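Local coordinates for protein diguanylate cyclase DosC (Escherichia coli, PDB 4ZVA) that senses oxygen through a haem-bound globin domain and, as a diguanylate cyclase, makes the second messenger cyclic di-GMP, at residues 65-70 with 108-113. Numbering follows the deposited sequence.
Sequences ERWIIN and RVLKKI. With HEM (protoporphyrin IX containing Fe), chain C.
In the all-helical sensor globin fold of DosC, Trp67 and Ile68 of helix 54-72 meet Leu110 of helix 100-119 beside the haem. The contact is small, buried and wholly apolar, with no hydrogen bond between the two segments. The helices stand well apart here, with 9.3 Å between Ile68 CA and Leu110 CA, and side chains bridge the gap. Leu110 reaches across with CG anti to the backbone N (chi1 178°), and its two methyls take different partners. Leu110 CD2 meets the six-membered part of the indole at Trp67 CZ3, 3.8 Å away, coming in obliquely. Leu110 CD2 also lies 4.1 Å from the haem vinyl carbon CBC. Trp67 belongs to the haem pocket. One face of its ring lies against the vinyl group: HEM CBC sits over the middle of the six-membered ring of Trp67, 3.1 Å above its plane. Trp67 CD1 also approaches the haem methyl CMD. At the polar end, Trp67 NE1 is hydrogen-bonded to Gln86, which probably steadies the rotation of the indole. Ala142 and Met146 of helix 125-147 also pack on Trp67. Replacing Trp67 by an alanine would probably open a gap beside the vinyl group, leave Gln86 without its indole N-H and take from Leu110 CD2 its aromatic neighbour. Helix 16-43 adds Leu33 against Ile68. The Ile68 and Leu110 side chains lie antiparallel and meet through Ile68 CD1 and Leu110 CD1, 3.9 Å apart.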
loop_
_atom_site.group_PDB
_atom_site.type_symbol
_atom_site.label_atom_id
_atom_site.label_comp_id
_atom_site.label_asym_id
_atom_site.label_seq_id
_atom_site.Cartn_x
_atom_site.Cartn_y
_atom_site.Cartn_z
ATOM N N GLU A 65 -17.879 -2.034 -5.083
ATOM C CA GLU A 65 -18.570 -1.049 -4.254
ATOM C C GLU A 65 -18.791 -1.575 -2.847
ATOM O O GLU A 65 -18.533 -0.885 -1.862
ATOM C CB GLU A 65 -19.922 -0.674 -4.858
ATOM C CG GLU A 65 -19.876 0.387 -5.927
ATOM C CD GLU A 65 -21.247 0.981 -6.189
ATOM O OE1 GLU A 65 -21.941 1.336 -5.209
ATOM O OE2 GLU A 65 -21.632 1.086 -7.369
ATOM N N ARG A 66 -19.282 -2.806 -2.768
ATOM C CA ARG A 66 -19.532 -3.456 -1.492
ATOM C C ARG A 66 -18.227 -3.656 -0.730
ATOM O O ARG A 66 -18.165 -3.437 0.479
ATOM C CB ARG A 66 -20.242 -4.792 -1.711
ATOM C CG ARG A 66 -20.643 -5.513 -0.437
ATOM C CD ARG A 66 -21.233 -6.881 -0.752
ATOM N NE ARG A 66 -22.002 -6.866 -1.995
ATOM C CZ ARG A 66 -21.660 -7.532 -3.095
ATOM N NH1 ARG A 66 -20.568 -8.284 -3.108
ATOM N NH2 ARG A 66 -22.418 -7.452 -4.181
ATOM N N TRP A 67 -17.184 -4.064 -1.445
ATOM C CA TRP A 67 -15.885 -4.309 -0.827
ATOM C C TRP A 67 -15.325 -3.037 -0.202
ATOM O O TRP A 67 -14.904 -3.035 0.955
ATOM C CB TRP A 67 -14.893 -4.862 -1.855
ATOM C CG TRP A 67 -13.610 -5.354 -1.244
ATOM C CD1 TRP A 67 -13.302 -6.641 -0.911
ATOM C CD2 TRP A 67 -12.463 -4.565 -0.892
ATOM N NE1 TRP A 67 -12.038 -6.704 -0.374
ATOM C CE2 TRP A 67 -11.501 -5.444 -0.351
ATOM C CE3 TRP A 67 -12.156 -3.202 -0.983
ATOM C CZ2 TRP A 67 -10.254 -5.005 0.096
ATOM C CZ3 TRP A 67 -10.918 -2.768 -0.536
ATOM C CH2 TRP A 67 -9.983 -3.667 -0.002
ATOM N N ILE A 68 -15.323 -1.958 -0.980
ATOM C CA ILE A 68 -14.788 -0.677 -0.532
ATOM C C ILE A 68 -15.502 -0.182 0.719
ATOM O O ILE A 68 -14.860 0.236 1.683
ATOM C CB ILE A 68 -14.892 0.384 -1.642
ATOM C CG1 ILE A 68 -13.951 0.027 -2.793
ATOM C CG2 ILE A 68 -14.561 1.764 -1.098
ATOM C CD1 ILE A 68 -14.177 0.834 -4.046
ATOM N N ILE A 69 -16.831 -0.244 0.709
ATOM C CA ILE A 69 -17.614 0.188 1.859
ATOM C C ILE A 69 -17.345 -0.687 3.081
ATOM O O ILE A 69 -17.144 -0.174 4.178
ATOM C CB ILE A 69 -19.129 0.175 1.552
ATOM C CG1 ILE A 69 -19.455 1.191 0.457
ATOM C CG2 ILE A 69 -19.936 0.485 2.806
ATOM C CD1 ILE A 69 -20.906 1.174 0.018
ATOM N N ASN A 70 -17.326 -2.002 2.888
ATOM C CA ASN A 70 -17.106 -2.918 4.005
ATOM C C ASN A 70 -15.756 -2.704 4.679
ATOM O O ASN A 70 -15.668 -2.656 5.906
ATOM C CB ASN A 70 -17.225 -4.371 3.536
ATOM C CG ASN A 70 -18.669 -4.803 3.335
ATOM O OD1 ASN A 70 -19.568 -4.342 4.037
ATOM N ND2 ASN A 70 -18.896 -5.686 2.368
ATOM N N ARG A 108 -3.186 -1.108 -5.853
ATOM C CA ARG A 108 -2.433 0.126 -6.025
ATOM C C ARG A 108 -3.278 1.157 -6.761
ATOM O O ARG A 108 -3.282 2.336 -6.409
ATOM C CB ARG A 108 -1.125 -0.121 -6.778
ATOM C CG ARG A 108 -0.204 1.093 -6.782
ATOM C CD ARG A 108 1.099 0.826 -7.519
ATOM N NE ARG A 108 0.909 0.715 -8.960
ATOM C CZ ARG A 108 0.757 1.756 -9.771
ATOM N NH1 ARG A 108 0.770 2.988 -9.279
ATOM N NH2 ARG A 108 0.592 1.567 -11.073
ATOM N N VAL A 109 -3.991 0.701 -7.787
ATOM C CA VAL A 109 -4.889 1.567 -8.541
ATOM C C VAL A 109 -5.965 2.149 -7.632
ATOM O O VAL A 109 -6.239 3.349 -7.673
ATOM C CB VAL A 109 -5.564 0.809 -9.706
ATOM C CG1 VAL A 109 -6.654 1.656 -10.331
ATOM C CG2 VAL A 109 -4.529 0.409 -10.745
ATOM N N LEU A 110 -6.551 1.293 -6.799
ATOM C CA LEU A 110 -7.594 1.707 -5.866
ATOM C C LEU A 110 -7.082 2.774 -4.903
ATOM O O LEU A 110 -7.717 3.810 -4.721
ATOM C CB LEU A 110 -8.122 0.506 -5.080
ATOM C CG LEU A 110 -9.188 0.816 -4.026
ATOM C CD1 LEU A 110 -10.417 1.452 -4.676
ATOM C CD2 LEU A 110 -9.566 -0.435 -3.245
ATOM N N LYS A 111 -5.934 2.514 -4.285
ATOM C CA LYS A 111 -5.330 3.472 -3.367
ATOM C C LYS A 111 -4.977 4.778 -4.073
ATOM O O LYS A 111 -5.090 5.857 -3.490
ATOM C CB LYS A 111 -4.083 2.872 -2.710
ATOM C CG LYS A 111 -4.391 1.798 -1.679
ATOM C CD LYS A 111 -3.128 1.171 -1.101
ATOM C CE LYS A 111 -2.433 0.283 -2.121
ATOM N NZ LYS A 111 -1.285 -0.457 -1.524
ATOM N N LYS A 112 -4.572 4.676 -5.334
ATOM C CA LYS A 112 -4.191 5.847 -6.112
ATOM C C LYS A 112 -5.379 6.779 -6.361
ATOM O O LYS A 112 -5.271 7.990 -6.183
ATOM C CB LYS A 112 -3.572 5.427 -7.445
ATOM C CG LYS A 112 -3.223 6.600 -8.350
ATOM C CD LYS A 112 -2.645 6.142 -9.679
ATOM C CE LYS A 112 -2.440 7.321 -10.617
ATOM N NZ LYS A 112 -1.836 6.908 -11.915
ATOM N N ILE A 113 -6.506 6.214 -6.785
ATOM C CA ILE A 113 -7.671 7.024 -7.134
ATOM C C ILE A 113 -8.472 7.458 -5.910
ATOM O O ILE A 113 -9.318 8.351 -5.998
ATOM C CB ILE A 113 -8.606 6.275 -8.101
ATOM C CG1 ILE A 113 -9.135 4.991 -7.458
ATOM C CG2 ILE A 113 -7.886 5.976 -9.402
ATOM C CD1 ILE A 113 -10.164 4.266 -8.311
HETATM C CHA HEM C . -14.105 -10.992 -8.331
HETATM C CHB HEM C . -10.808 -9.613 -11.610
HETATM C CHC HEM C . -8.544 -7.098 -8.154
HETATM C CHD HEM C . -12.384 -7.600 -5.247
HETATM C C1A HEM C . -13.447 -10.822 -9.530
HETATM C C2A HEM C . -13.846 -11.333 -10.830
HETATM C C3A HEM C . -12.932 -10.945 -11.723
HETATM C C4A HEM C . -11.919 -10.183 -11.033
HETATM C CMA HEM C . -12.942 -11.255 -13.235
HETATM C CAA HEM C . -15.105 -12.166 -11.154
HETATM C CBA HEM C . -16.356 -11.381 -10.774
HETATM C CGA HEM C . -17.573 -12.044 -11.356
HETATM O O1A HEM C . -17.450 -12.695 -12.426
HETATM O O2A HEM C . -18.667 -11.907 -10.751
HETATM C C1B HEM C . -9.916 -8.789 -10.968
HETATM C C2B HEM C . -8.811 -8.087 -11.588
HETATM C C3B HEM C . -8.179 -7.389 -10.625
HETATM C C4B HEM C . -8.875 -7.633 -9.379
HETATM C CMB HEM C . -8.484 -8.185 -13.098
HETATM C CAB HEM C . -6.940 -6.459 -10.705
HETATM C CBB HEM C . -6.300 -6.139 -11.832
HETATM C C1C HEM C . -9.414 -6.935 -7.100
HETATM C C2C HEM C . -9.243 -6.032 -5.980
HETATM C C3C HEM C . -10.309 -6.173 -5.169
HETATM C C4C HEM C . -11.181 -7.168 -5.764
HETATM C CMC HEM C . -8.016 -5.103 -5.821
HETATM C CAC HEM C . -10.653 -5.458 -3.837
HETATM C CBC HEM C . -9.923 -4.478 -3.293
HETATM C C1D HEM C . -13.212 -8.561 -5.790
HETATM C C2D HEM C . -14.451 -9.020 -5.200
HETATM C C3D HEM C . -14.995 -10.082 -6.168
HETATM C C4D HEM C . -14.023 -10.158 -7.237
HETATM C CMD HEM C . -15.081 -8.520 -3.881
HETATM C CAD HEM C . -16.291 -10.915 -6.045
HETATM C CBD HEM C . -16.236 -11.764 -4.777
HETATM C CGD HEM C . -17.269 -12.859 -4.839
HETATM O O1D HEM C . -17.536 -13.489 -3.783
HETATM O O2D HEM C . -17.827 -13.103 -5.940
HETATM N NA HEM C . -12.262 -10.129 -9.694
HETATM N NB HEM C . -9.928 -8.491 -9.621
HETATM N NC HEM C . -10.604 -7.611 -6.935
HETATM N ND HEM C . -12.997 -9.254 -6.978
HETATM FE FE HEM C . -11.318 -9.061 -8.198
#